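Local coordinates for protein ML032222a iGluR (PDB 4YKI) that probably forms part of a glycine-activated ionotropic glutamate receptor channel, binding glycine in the cleft of its extracellular ligand-binding domain, at residues I186-V191 and Q210-A215; Q18-F23 and A89-T94; Q133-W138 and G180-F185. All coordinates share one frame; numbering follows the deposited sequence. Where two conformers were deposited one is given.

Contact 1: residues I186-V191 and Q210-A215; sequences IDEGPV and QSFEYA. With MG (magnesium ion), chain D; GLY (glycine), chain E.
OE1 of E188 is gripped by two donors: the hydroxyl of Y214 gives its hydrogen bond with OH 2.8 Å from E188 OE1, and the amino nitrogen of the bound glycine gives another with its N 2.7 Å from the same OE1. The phenol comes in from above the carboxylate, 39° out of that plane, while E188 CD lies in the plane of the tyrosine ring at its edge. E188 is the N-cap of helix 189-195, and its side chain carries on extended beyond CG, which takes the carboxylate out to the ligand. Its other oxygen, OE2, accepts from the hydroxyl of S93, and R144 makes a weak, long ion pair with OE1.

Apolar atoms brace the tyrosine. P190 meets the ring tip to tip, CG 3.8 Å from Y214 CE2, and V191 CG2 lies 3.5 Å from Y214 OH. F212 comes against the stem of E188, with CZ 4.1 Å from E188 CG.

E213, between these two aromatic residues, turns to the subunit interface: its OE2 binds the magnesium ion at 2.1 Å, with two waters, D110 of the same chain, and E213 and D110 of the second subunit completing the site. Strand 202-218 thus serves ligand pocket and dimer contact from adjacent residues. At E188, a negative carboxylate facing the amino group of glycine is consistent with recognition of an amino-acid ligand as its ammonium form.

Contact 2: residues Q18-F23 and A89-T94; sequences QPFMFF and AIDLST. With GLY (glycine), chain E.
F20 and D91 are the closest backbone approach of the two segments, with CA atoms 6.5 Å apart and no hydrogen bond joining the segments. F20 and M21 form a classic beta bulge, both facing E17, while D91 is the centre of an inverse gamma turn, closed by a weak bond from L92 N to I90 O. The turn begins at the corner at I90, where the chain leaves the sheet of strand 87-89 for strand 91-93 in the glycine pocket of this ligand-binding domain.

The principal side-chain contact is a CH-pi interaction: D91 CB stands over the F20 ring, 3.6 Å from its centroid and nearly along the normal. The carboxylate then lies stacked on the ring, planes 13° apart, with D91 CG 3.4 Å from F20 CD2. D91 CG sits between its backbone N and carbonyl carbon (chi1 58°), which puts CG itself over the CD2 side of the ring. Y214 also meets the F20 ring, at a steep angle. An alanine in place of F20 would remove the ring beneath D91, and the carboxylate would probably be freer to turn. Next to this pair, I90 CD1 packs 3.6 Å from M21 CG.

At the turn D91 O accepts from the glycine N, and D91 OD2 weakly. Further along strand 91-93, S93 N donates to glycine OXT at 2.9 Å, nearly straight with an N-H...O angle of 174°.

Contact 3: residues Q133-W138 and G180-F185; sequences QDKYKW and GGLFVF
A parallel beta pairing joins the start of strand 137-141 to the start of strand 183-188, its centre about 23 Å from the centre of the chain. In this ligand-binding domain of the periplasmic-binding-protein class, 137-141 lies between 166-168 and 183-188 in the parallel part of the mixed sheet, with helices 145-152, 157-164 and 171-179 in the connections. The register pairs K137 with F183 and W138 with V184. K137 supplies both backbone bonds, its N donating to L182 O at 3.1 Å and its O accepting from V184 N at 2.9 Å. L182, with a left-handed backbone, and F183 form a G1 beta bulge, both facing K118.

On the face of K137 and F183, F183 CG is anti to the backbone N (chi1 -167°). W138 CA stands over one face of that ring, toward the rim, in a CH-pi contact 3.9 Å from the centroid. On the other face W138 CB packs on V184 CB, while the indole NE1 bonds to L161 O.

Just before the paired residues, L182 and K135 cross at about a right angle, L182 CD2 3.6 Å from K135 CE; K135 NZ reaches the backbone oxygens of E120 and T122. F183 N lies in plane at the edge of the buried Y136 ring, 3.7 Å from Y136 CD1, and Y136 OH bonds to T122 O. The Q133 amide holds the Y136 backbone: OE1 accepts from Y136 N at 2.9 Å, and NE2 donates to Y136 O at 3.0 Å.

How the contacts relate
Contacts 1 and 2 meet at the glycine pocket, their centres 11 Å apart. Besides the bond between the side chains of E188 and S93, they are joined through the backbone: E213 O lies 2.9 Å from T94 N, a probable hydrogen bond just past the end of strand 91-93, which pairs antiparallel with 202-218. Both also bind the ligand, contact 1 at its amino end and contact 2 at both its amino and carboxylate ends. Contact 3 is structural and remote, its centre 21 Å from that of contact 1 and 27 Å from that of contact 2, yet its strand 183-188 runs on to E188, connecting the outlying parallel pairing to the pocket through one sheet.

Contact 1: residues I186-V191 and Q210-A215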
loop_
_atom_site.group_PDB
_atom_site.type_symbol
_atom_site.label_atom_id
_atom_site.label_comp_id
_atom_site.label_asym_id
_atom_site.label_seq_id
_atom_site.Cartn_x
_atom_site.Cartn_y
_atom_site.Cartn_z
ATOM N N ILE B 186 15.682 13.739 -9.371
ATOM C CA ILE B 186 14.293 13.356 -9.163
ATOM C C ILE B 186 14.249 11.841 -9.027
ATOM O O ILE B 186 14.593 11.134 -9.977
ATOM C CB ILE B 186 13.412 13.790 -10.366
ATOM C CG1 ILE B 186 13.539 15.299 -10.625
ATOM C CG2 ILE B 186 11.941 13.391 -10.144
ATOM C CD1 ILE B 186 12.905 15.779 -11.935
ATOM N N ASP B 187 13.842 11.357 -7.863
ATOM C CA ASP B 187 13.839 9.918 -7.597
ATOM C C ASP B 187 12.731 9.576 -6.595
ATOM O O ASP B 187 11.632 10.119 -6.706
ATOM C CB ASP B 187 15.229 9.406 -7.172
ATOM C CG ASP B 187 15.367 7.905 -7.391
ATOM O OD1 ASP B 187 15.542 7.495 -8.571
ATOM O OD2 ASP B 187 15.244 7.150 -6.404
ATOM N N GLU B 188 13.009 8.674 -5.647
ATOM C CA GLU B 188 11.980 8.083 -4.793
ATOM C C GLU B 188 12.225 8.456 -3.336
ATOM O O GLU B 188 13.336 8.360 -2.838
ATOM C CB GLU B 188 11.951 6.555 -4.977
ATOM C CG GLU B 188 11.725 6.136 -6.418
ATOM C CD GLU B 188 11.710 4.634 -6.629
ATOM O OE1 GLU B 188 12.222 3.884 -5.762
ATOM O OE2 GLU B 188 11.224 4.213 -7.715
ATOM N N GLY B 189 11.152 8.836 -2.653
ATOM C CA GLY B 189 11.236 9.328 -1.294
ATOM C C GLY B 189 12.076 8.498 -0.331
ATOM O O GLY B 189 12.987 9.018 0.304
ATOM N N PRO B 190 11.781 7.210 -0.173
ATOM C CA PRO B 190 12.491 6.451 0.867
ATOM C C PRO B 190 13.978 6.268 0.560
ATOM O O PRO B 190 14.826 6.272 1.453
ATOM C CB PRO B 190 11.746 5.109 0.879
ATOM C CG PRO B 190 10.363 5.458 0.357
ATOM C CD PRO B 190 10.609 6.486 -0.689
ATOM N N VAL B 191 14.305 6.123 -0.723
ATOM C CA VAL B 191 15.678 5.953 -1.159
ATOM C C VAL B 191 16.473 7.224 -0.886
ATOM O O VAL B 191 17.603 7.183 -0.390
ATOM C CB VAL B 191 15.720 5.581 -2.663
ATOM C CG1 VAL B 191 17.134 5.569 -3.213
ATOM C CG2 VAL B 191 15.058 4.217 -2.881
ATOM N N GLN B 210 2.992 11.944 -6.944
ATOM C CA GLN B 210 2.711 10.570 -7.361
ATOM C C GLN B 210 2.617 9.655 -6.135
ATOM O O GLN B 210 3.296 9.851 -5.121
ATOM C CB GLN B 210 3.741 9.982 -8.342
ATOM C CG GLN B 210 3.834 10.631 -9.705
ATOM C CD GLN B 210 2.645 10.319 -10.611
ATOM O OE1 GLN B 210 2.010 9.249 -10.543
ATOM N NE2 GLN B 210 2.327 11.271 -11.463
ATOM N N SER B 211 1.751 8.669 -6.243
ATOM C CA SER B 211 1.537 7.686 -5.205
ATOM C C SER B 211 1.742 6.311 -5.767
ATOM O O SER B 211 1.077 5.944 -6.735
ATOM C CB SER B 211 0.099 7.819 -4.729
ATOM O OG SER B 211 -0.256 6.791 -3.840
ATOM N N PHE B 212 2.617 5.527 -5.138
ATOM C CA PHE B 212 2.877 4.159 -5.567
ATOM C C PHE B 212 3.376 3.334 -4.373
ATOM O O PHE B 212 3.429 3.828 -3.252
ATOM C CB PHE B 212 3.833 4.131 -6.777
ATOM C CG PHE B 212 5.175 4.746 -6.513
ATOM C CD1 PHE B 212 5.373 6.088 -6.690
ATOM C CD2 PHE B 212 6.241 3.968 -6.085
ATOM C CE1 PHE B 212 6.592 6.664 -6.438
ATOM C CE2 PHE B 212 7.464 4.539 -5.815
ATOM C CZ PHE B 212 7.635 5.899 -5.997
ATOM N N GLU B 213 3.683 2.074 -4.635
ATOM C CA GLU B 213 4.122 1.123 -3.623
ATOM C C GLU B 213 5.455 0.535 -4.016
ATOM O O GLU B 213 5.798 0.458 -5.200
ATOM C CB GLU B 213 3.170 -0.066 -3.589
ATOM C CG GLU B 213 1.797 0.232 -3.110
ATOM C CD GLU B 213 1.702 0.374 -1.607
ATOM O OE1 GLU B 213 2.706 0.144 -0.882
ATOM O OE2 GLU B 213 0.578 0.677 -1.130
ATOM N N TYR B 214 6.179 0.045 -3.015
ATOM C CA TYR B 214 7.180 -0.976 -3.206
ATOM C C TYR B 214 6.562 -2.353 -2.955
ATOM O O TYR B 214 5.815 -2.559 -1.995
ATOM C CB TYR B 214 8.370 -0.784 -2.252
ATOM C CG TYR B 214 9.200 0.444 -2.505
ATOM C CD1 TYR B 214 9.434 0.901 -3.796
ATOM C CD2 TYR B 214 9.771 1.132 -1.455
ATOM C CE1 TYR B 214 10.236 2.034 -4.021
ATOM C CE2 TYR B 214 10.576 2.226 -1.669
ATOM C CZ TYR B 214 10.801 2.685 -2.940
ATOM O OH TYR B 214 11.595 3.791 -3.086
ATOM N N ALA B 215 6.863 -3.285 -3.849
ATOM C CA ALA B 215 6.399 -4.640 -3.757
ATOM C C ALA B 215 7.474 -5.525 -4.375
ATOM O O ALA B 215 8.517 -5.029 -4.820
ATOM C CB ALA B 215 5.075 -4.794 -4.487
HETATM MG MG MG D . 0.073 1.250 0.784
HETATM N N GLY E . 12.848 1.503 -6.943
HETATM C CA GLY E . 13.256 1.751 -8.345
HETATM C C GLY E . 12.416 1.019 -9.365
HETATM O O GLY E . 12.636 1.261 -10.571
HETATM O OXT GLY E . 11.560 0.194 -8.980
HETATM O O HOH W 1 1.769 0.256 1.548
HETATM O O HOH W 2 -1.669 2.048 -0.096
#

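Contact 2: residues Q18-F23 and A89-T94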
loop_
_atom_site.group_PDB
_atom_site.type_symbol
_atom_site.label_atom_id
_atom_site.label_comp_id
_atom_site.label_asym_id
_atom_site.label_seq_id
_atom_site.Cartn_x
_atom_site.Cartn_y
_atom_site.Cartn_z
ATOM N N GLN B 18 20.507 0.707 -1.244
ATOM C CA GLN B 18 20.492 0.831 0.204
ATOM C C GLN B 18 19.267 1.652 0.605
ATOM O O GLN B 18 18.932 2.618 -0.067
ATOM C CB GLN B 18 21.804 1.453 0.700
ATOM C CG GLN B 18 22.988 0.570 0.310
ATOM C CD GLN B 18 24.342 1.093 0.706
ATOM O OE1 GLN B 18 24.465 2.061 1.446
ATOM N NE2 GLN B 18 25.387 0.432 0.213
ATOM N N PRO B 19 18.583 1.270 1.696
ATOM C CA PRO B 19 18.921 0.271 2.710
ATOM C C PRO B 19 18.169 -1.050 2.482
ATOM O O PRO B 19 18.149 -1.902 3.370
ATOM C CB PRO B 19 18.413 0.925 3.988
ATOM C CG PRO B 19 17.165 1.591 3.551
ATOM C CD PRO B 19 17.451 2.107 2.141
ATOM N N PHE B 20 17.550 -1.206 1.321
ATOM C CA PHE B 20 16.822 -2.408 0.968
ATOM C C PHE B 20 17.755 -3.589 0.702
ATOM O O PHE B 20 17.510 -4.688 1.202
ATOM C CB PHE B 20 15.928 -2.103 -0.226
ATOM C CG PHE B 20 14.907 -1.036 0.065
ATOM C CD1 PHE B 20 13.847 -1.294 0.908
ATOM C CD2 PHE B 20 15.039 0.237 -0.458
ATOM C CE1 PHE B 20 12.921 -0.310 1.206
ATOM C CE2 PHE B 20 14.115 1.226 -0.162
ATOM C CZ PHE B 20 13.059 0.957 0.670
ATOM N N MET B 21 18.825 -3.348 -0.048
ATOM C CA MET B 21 19.851 -4.361 -0.329
ATOM C C MET B 21 21.215 -3.697 -0.360
ATOM O O MET B 21 21.380 -2.616 -0.932
ATOM C CB MET B 21 19.628 -5.077 -1.655
ATOM C CG MET B 21 18.506 -6.092 -1.644
ATOM S SD MET B 21 18.816 -7.418 -0.463
ATOM C CE MET B 21 18.333 -8.818 -1.447
ATOM N N PHE B 22 22.165 -4.395 0.264
ATOM C CA PHE B 22 23.589 -4.102 0.239
ATOM C C PHE B 22 24.261 -5.329 -0.388
ATOM O O PHE B 22 23.955 -6.456 -0.001
ATOM C CB PHE B 22 24.134 -3.930 1.665
ATOM C CG PHE B 22 23.551 -2.763 2.436
ATOM C CD1 PHE B 22 22.282 -2.834 2.996
ATOM C CD2 PHE B 22 24.316 -1.638 2.680
ATOM C CE1 PHE B 22 21.768 -1.773 3.716
ATOM C CE2 PHE B 22 23.807 -0.586 3.414
ATOM C CZ PHE B 22 22.545 -0.653 3.934
ATOM N N PHE B 23 25.168 -5.107 -1.337
ATOM C CA PHE B 23 25.882 -6.196 -2.016
ATOM C C PHE B 23 27.381 -6.021 -1.817
ATOM O O PHE B 23 27.963 -5.040 -2.266
ATOM C CB PHE B 23 25.553 -6.223 -3.521
ATOM C CG PHE B 23 26.299 -7.287 -4.288
ATOM C CD1 PHE B 23 26.023 -8.618 -4.084
ATOM C CD2 PHE B 23 27.293 -6.950 -5.200
ATOM C CE1 PHE B 23 26.708 -9.596 -4.764
ATOM C CE2 PHE B 23 27.973 -7.938 -5.896
ATOM C CZ PHE B 23 27.688 -9.261 -5.667
ATOM N N ALA B 89 13.112 -9.463 -5.869
ATOM C CA ALA B 89 13.144 -9.149 -4.440
ATOM C C ALA B 89 13.978 -7.892 -4.217
ATOM O O ALA B 89 15.209 -7.954 -4.086
ATOM C CB ALA B 89 13.686 -10.319 -3.664
ATOM N N ILE B 90 13.306 -6.735 -4.211
ATOM C CA ILE B 90 13.941 -5.431 -4.082
ATOM C C ILE B 90 12.814 -4.456 -3.750
ATOM O O ILE B 90 11.649 -4.862 -3.649
ATOM C CB ILE B 90 14.689 -5.081 -5.413
ATOM C CG1 ILE B 90 15.735 -3.957 -5.265
ATOM C CG2 ILE B 90 13.677 -4.782 -6.527
ATOM C CD1 ILE B 90 16.693 -4.089 -4.086
ATOM N N ASP B 91 13.141 -3.181 -3.560
ATOM C CA ASP B 91 12.117 -2.133 -3.564
ATOM C C ASP B 91 11.670 -1.894 -4.994
ATOM O O ASP B 91 12.130 -0.972 -5.657
ATOM C CB ASP B 91 12.647 -0.860 -2.915
ATOM C CG ASP B 91 13.903 -0.298 -3.577
ATOM O OD1 ASP B 91 14.865 -1.061 -3.838
ATOM O OD2 ASP B 91 13.922 0.956 -3.800
ATOM N N LEU B 92 10.754 -2.732 -5.468
ATOM C CA LEU B 92 10.298 -2.644 -6.855
ATOM C C LEU B 92 9.040 -1.783 -6.901
ATOM O O LEU B 92 7.978 -2.171 -6.401
ATOM C CB LEU B 92 10.026 -4.007 -7.494
ATOM C CG LEU B 92 9.828 -3.975 -9.013
ATOM C CD1 LEU B 92 11.108 -3.587 -9.755
ATOM C CD2 LEU B 92 9.316 -5.304 -9.495
ATOM N N SER B 93 9.144 -0.617 -7.530
ATOM C CA SER B 93 8.025 0.319 -7.577
ATOM C C SER B 93 6.928 -0.178 -8.497
ATOM O O SER B 93 7.184 -0.745 -9.563
ATOM C CB SER B 93 8.510 1.662 -8.065
ATOM O OG SER B 93 9.557 2.092 -7.218
ATOM N N THR B 94 5.688 0.068 -8.083
ATOM C CA THR B 94 4.514 -0.281 -8.875
ATOM C C THR B 94 4.221 0.783 -9.917
ATOM O O THR B 94 4.048 1.965 -9.573
ATOM C CB THR B 94 3.284 -0.515 -7.986
ATOM O OG1 THR B 94 3.040 0.642 -7.175
ATOM C CG2 THR B 94 3.504 -1.726 -7.105
HETATM N N GLY E . 12.848 1.503 -6.943
HETATM C CA GLY E . 13.256 1.751 -8.345
HETATM C C GLY E . 12.416 1.019 -9.365
HETATM O O GLY E . 12.636 1.261 -10.571
HETATM O OXT GLY E . 11.560 0.194 -8.980
#

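Contact 3: residues Q133-W138 and G180-F185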
loop_
_atom_site.group_PDB
_atom_site.type_symbol
_atom_site.label_atom_id
_atom_site.label_comp_id
_atom_site.label_asym_id
_atom_site.label_seq_id
_atom_site.Cartn_x
_atom_site.Cartn_y
_atom_site.Cartn_z
ATOM N N GLN B 133 14.660 27.717 -17.221
ATOM C CA GLN B 133 15.865 28.291 -16.619
ATOM C C GLN B 133 17.075 27.473 -17.033
ATOM O O GLN B 133 16.918 26.395 -17.629
ATOM C CB GLN B 133 15.727 28.294 -15.096
ATOM C CG GLN B 133 15.501 26.909 -14.474
ATOM C CD GLN B 133 16.793 26.133 -14.221
ATOM O OE1 GLN B 133 17.659 26.576 -13.469
ATOM N NE2 GLN B 133 16.913 24.961 -14.840
ATOM N N ASP B 134 18.275 27.969 -16.714
ATOM C CA ASP B 134 19.499 27.216 -17.018
ATOM C C ASP B 134 20.563 27.299 -15.931
ATOM O O ASP B 134 21.704 26.921 -16.157
ATOM C CB ASP B 134 20.087 27.579 -18.391
ATOM C CG ASP B 134 20.455 29.031 -18.513
ATOM O OD1 ASP B 134 20.366 29.775 -17.521
ATOM O OD2 ASP B 134 20.847 29.437 -19.626
ATOM N N LYS B 135 20.175 27.731 -14.738
ATOM C CA LYS B 135 21.076 27.674 -13.594
ATOM C C LYS B 135 21.343 26.235 -13.163
ATOM O O LYS B 135 22.496 25.836 -12.926
ATOM C CB LYS B 135 20.491 28.434 -12.406
ATOM C CG LYS B 135 21.343 28.316 -11.137
ATOM C CD LYS B 135 20.809 29.140 -9.966
ATOM C CE LYS B 135 21.602 28.872 -8.706
ATOM N NZ LYS B 135 21.149 29.748 -7.619
ATOM N N TYR B 136 20.271 25.453 -13.049
ATOM C CA TYR B 136 20.341 24.081 -12.599
ATOM C C TYR B 136 20.237 23.119 -13.758
ATOM O O TYR B 136 19.421 23.310 -14.652
ATOM C CB TYR B 136 19.167 23.773 -11.631
ATOM C CG TYR B 136 19.274 24.480 -10.304
ATOM C CD1 TYR B 136 20.025 23.942 -9.286
ATOM C CD2 TYR B 136 18.644 25.686 -10.073
ATOM C CE1 TYR B 136 20.159 24.582 -8.084
ATOM C CE2 TYR B 136 18.766 26.328 -8.868
ATOM C CZ TYR B 136 19.535 25.779 -7.876
ATOM O OH TYR B 136 19.696 26.388 -6.646
ATOM N N LYS B 137 21.064 22.079 -13.721
ATOM C CA LYS B 137 20.859 20.868 -14.507
ATOM C C LYS B 137 20.075 19.870 -13.659
ATOM O O LYS B 137 19.909 20.079 -12.461
ATOM C CB LYS B 137 22.198 20.278 -14.960
ATOM C CG LYS B 137 22.882 21.128 -16.022
ATOM C CD LYS B 137 24.194 20.529 -16.505
ATOM C CE LYS B 137 24.847 21.386 -17.586
ATOM N NZ LYS B 137 23.947 21.620 -18.748
ATOM N N TRP B 138 19.586 18.805 -14.279
ATOM C CA TRP B 138 18.730 17.865 -13.581
ATOM C C TRP B 138 18.748 16.531 -14.288
ATOM O O TRP B 138 19.215 16.423 -15.430
ATOM C CB TRP B 138 17.289 18.391 -13.503
ATOM C CG TRP B 138 16.589 18.447 -14.823
ATOM C CD1 TRP B 138 15.837 17.463 -15.390
ATOM C CD2 TRP B 138 16.597 19.536 -15.752
ATOM N NE1 TRP B 138 15.372 17.872 -16.618
ATOM C CE2 TRP B 138 15.832 19.139 -16.861
ATOM C CE3 TRP B 138 17.177 20.802 -15.755
ATOM C CZ2 TRP B 138 15.611 19.984 -17.951
ATOM C CZ3 TRP B 138 16.973 21.625 -16.849
ATOM C CH2 TRP B 138 16.200 21.211 -17.932
ATOM N N GLY B 180 27.838 17.074 -6.812
ATOM C CA GLY B 180 28.613 18.021 -7.584
ATOM C C GLY B 180 28.024 19.414 -7.660
ATOM O O GLY B 180 28.733 20.355 -8.056
ATOM N N GLY B 181 26.751 19.562 -7.301
ATOM C CA GLY B 181 26.124 20.869 -7.167
ATOM C C GLY B 181 25.356 21.365 -8.372
ATOM O O GLY B 181 25.504 20.856 -9.477
ATOM N N LEU B 182 24.531 22.378 -8.133
ATOM C CA LEU B 182 23.682 22.975 -9.150
ATOM C C LEU B 182 22.915 21.928 -9.964
ATOM O O LEU B 182 22.861 21.966 -11.198
ATOM C CB LEU B 182 24.507 23.929 -10.033
ATOM C CG LEU B 182 25.049 25.159 -9.288
ATOM C CD1 LEU B 182 26.056 25.895 -10.169
ATOM C CD2 LEU B 182 23.932 26.075 -8.867
ATOM N N PHE B 183 22.289 21.021 -9.229
ATOM C CA PHE B 183 21.678 19.854 -9.824
ATOM C C PHE B 183 20.417 19.489 -9.045
ATOM O O PHE B 183 20.389 19.610 -7.790
ATOM C CB PHE B 183 22.672 18.687 -9.838
ATOM C CG PHE B 183 22.241 17.537 -10.722
ATOM C CD1 PHE B 183 22.386 17.625 -12.091
ATOM C CD2 PHE B 183 21.645 16.399 -10.182
ATOM C CE1 PHE B 183 21.977 16.600 -12.912
ATOM C CE2 PHE B 183 21.227 15.357 -11.016
ATOM C CZ PHE B 183 21.404 15.454 -12.362
ATOM N N VAL B 184 19.377 19.089 -9.779
ATOM C CA VAL B 184 18.170 18.524 -9.199
ATOM C C VAL B 184 18.076 17.041 -9.616
ATOM O O VAL B 184 18.058 16.704 -10.816
ATOM C CB VAL B 184 16.897 19.257 -9.675
ATOM C CG1 VAL B 184 15.636 18.582 -9.116
ATOM C CG2 VAL B 184 16.914 20.718 -9.271
ATOM N N PHE B 185 18.002 16.163 -8.630
ATOM C CA PHE B 185 17.823 14.737 -8.848
ATOM C C PHE B 185 16.399 14.388 -8.455
ATOM O O PHE B 185 15.954 14.715 -7.359
ATOM C CB PHE B 185 18.854 13.960 -8.020
ATOM C CG PHE B 185 18.724 12.449 -8.093
ATOM C CD1 PHE B 185 18.351 11.801 -9.258
ATOM C CD2 PHE B 185 19.002 11.685 -6.980
ATOM C CE1 PHE B 185 18.248 10.404 -9.275
ATOM C CE2 PHE B 185 18.897 10.308 -7.016
ATOM C CZ PHE B 185 18.509 9.689 -8.165
#